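Local coordinates for Alr4995 protein (Nostoc sp., PDB 6LRF) that is a bifunctional arginine dihydrolase and ornithine cyclodeaminase, its N-terminal part belonging to the guanidino-group modifying enzyme family, at residues B[153-158]-B[280-285]. Residues are numbered along the deposited sequence; the frame is centred on the assembly and turned at random.
Sequences DIEVLS and NVYVES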
# COMPACT_ATOMS: atom_id res chain seq x y z
N ASP B 153 27.63 -28.12 -43.58
CA ASP B 153 28.95 -28.47 -43.03
C ASP B 153 29.63 -27.27 -42.33
O ASP B 153 30.72 -26.84 -42.72
CB ASP B 153 29.85 -29.03 -44.15
CG ASP B 153 30.87 -30.06 -43.64
OD1 ASP B 153 30.75 -30.50 -42.48
OD2 ASP B 153 31.77 -30.46 -44.41
N ILE B 154 28.99 -26.75 -41.29
CA ILE B 154 29.45 -25.53 -40.64
C ILE B 154 29.06 -25.48 -39.17
O ILE B 154 28.09 -26.13 -38.77
CB ILE B 154 28.88 -24.29 -41.37
CG1 ILE B 154 29.61 -23.03 -40.92
CG2 ILE B 154 27.38 -24.17 -41.18
CD1 ILE B 154 29.56 -21.90 -41.89
N GLU B 155 29.83 -24.75 -38.36
CA GLU B 155 29.49 -24.51 -36.95
C GLU B 155 28.30 -23.56 -36.83
O GLU B 155 28.35 -22.44 -37.34
CB GLU B 155 30.69 -23.93 -36.18
CG GLU B 155 30.38 -23.62 -34.72
CD GLU B 155 31.54 -22.95 -33.99
OE1 GLU B 155 32.04 -21.91 -34.47
OE2 GLU B 155 31.96 -23.47 -32.93
N VAL B 156 27.25 -24.00 -36.15
CA VAL B 156 26.03 -23.19 -36.01
C VAL B 156 25.88 -22.68 -34.58
O VAL B 156 25.88 -23.46 -33.64
CB VAL B 156 24.77 -23.99 -36.40
CG1 VAL B 156 23.49 -23.21 -36.08
CG2 VAL B 156 24.82 -24.34 -37.88
N LEU B 157 25.77 -21.37 -34.44
CA LEU B 157 25.59 -20.72 -33.14
C LEU B 157 24.15 -20.25 -32.97
O LEU B 157 23.70 -19.39 -33.72
CB LEU B 157 26.54 -19.53 -33.02
CG LEU B 157 28.03 -19.83 -33.17
CD1 LEU B 157 28.83 -18.57 -32.92
CD2 LEU B 157 28.43 -20.94 -32.21
N SER B 158 23.44 -20.79 -31.98
CA SER B 158 22.02 -20.48 -31.82
C SER B 158 21.78 -19.23 -30.99
O SER B 158 22.35 -19.10 -29.90
CB SER B 158 21.28 -21.66 -31.19
OG SER B 158 21.48 -22.85 -31.95
N ASN B 280 29.30 -28.32 -36.82
CA ASN B 280 29.34 -28.35 -35.37
C ASN B 280 28.03 -27.83 -34.79
O ASN B 280 27.60 -26.72 -35.12
CB ASN B 280 30.51 -27.53 -34.88
CG ASN B 280 30.87 -27.85 -33.46
OD1 ASN B 280 30.81 -29.01 -33.05
ND2 ASN B 280 31.22 -26.82 -32.70
N VAL B 281 27.38 -28.64 -33.94
CA VAL B 281 26.13 -28.22 -33.30
C VAL B 281 26.30 -28.19 -31.77
O VAL B 281 26.93 -29.08 -31.19
CB VAL B 281 24.91 -29.16 -33.67
CG1 VAL B 281 25.02 -29.67 -35.09
CG2 VAL B 281 24.78 -30.35 -32.72
N TYR B 282 25.75 -27.16 -31.13
CA TYR B 282 25.72 -27.12 -29.67
C TYR B 282 24.33 -27.48 -29.14
O TYR B 282 24.16 -27.75 -27.94
CB TYR B 282 26.16 -25.75 -29.15
CG TYR B 282 27.57 -25.41 -29.56
CD1 TYR B 282 28.66 -25.88 -28.84
CD2 TYR B 282 27.80 -24.64 -30.68
CE1 TYR B 282 29.96 -25.57 -29.22
CE2 TYR B 282 29.09 -24.33 -31.08
CZ TYR B 282 30.17 -24.80 -30.34
OH TYR B 282 31.45 -24.48 -30.74
N VAL B 283 23.35 -27.50 -30.03
CA VAL B 283 21.99 -27.90 -29.67
C VAL B 283 22.00 -29.33 -29.13
O VAL B 283 22.62 -30.24 -29.71
CB VAL B 283 21.04 -27.79 -30.88
CG1 VAL B 283 19.64 -28.25 -30.52
CG2 VAL B 283 21.03 -26.35 -31.40
N GLU B 284 21.34 -29.51 -27.98
CA GLU B 284 21.22 -30.80 -27.32
C GLU B 284 19.77 -31.22 -27.15
O GLU B 284 18.87 -30.39 -27.10
CB GLU B 284 21.87 -30.77 -25.94
CG GLU B 284 23.37 -30.72 -25.96
CD GLU B 284 23.93 -30.73 -24.55
OE1 GLU B 284 23.13 -30.71 -23.59
OE2 GLU B 284 25.17 -30.79 -24.42
N SER B 285 19.56 -32.53 -27.05
CA SER B 285 18.23 -33.11 -26.97
C SER B 285 18.24 -34.22 -25.95
O SER B 285 19.25 -34.89 -25.76
CB SER B 285 17.78 -33.65 -28.32
OG SER B 285 17.12 -32.64 -29.06
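A short parallel beta pairing joins strand 155-160, which lies in the GME-family region that probably carries the arginine dihydrolase activity and, as in its relatives, has the alpha/beta propeller fold, to the first residues of strand 280-292. The pairing places 280-292 beside 155-160, whose other neighbour is 132-136, within a mixed sheet that continues to 329-337. Two backbone bonds flank Glu155, as a parallel bridge requires. Val156 N donates to Asn280 O at 2.9 Å, nearly along the C=O axis, with 170° at the hydrogen. Asn280 N reaches Ile154 O at 3.2 Å, but from above the carbonyl plane rather than on a lone pair. The pairing is brief: CA separations widen from 4.2 Å at Glu155-Asn280 to 7.7 Å at Ser158-Val283, as segment 280-285 diverges.

Glu155 and Asn280 project from the same face of the sheet and run side by side, each with CG anti to its backbone N. The extended Glu155 chain brings its carboxylate level with the Asn280 amide, whose ND2 gives OE2 a weak bond. Glu155 OE1 makes a salt bridge to Arg199 of helix 190-199, so both carboxylate oxygens are engaged; this neighbouring positive charge probably favours the ionised form. Tyr282, with CG beside its backbone N (chi1 -61°), leans back toward strand 155-160. Its CE2 packs alongside Leu157 CD2 at 3.6 Å, while Val156 O lies at the ring edge. Farther along, Val283 CG2 touches Ser158 OG, a hydroxyl hydrogen-bonded to His145. The tightest polar contact is at the tip of the tyrosine: its OH donates to the anti lone pair of Glu155 OE2 over a very short 2.5 Å, with OE2 near the ring plane and the carboxylate turned 40° from it.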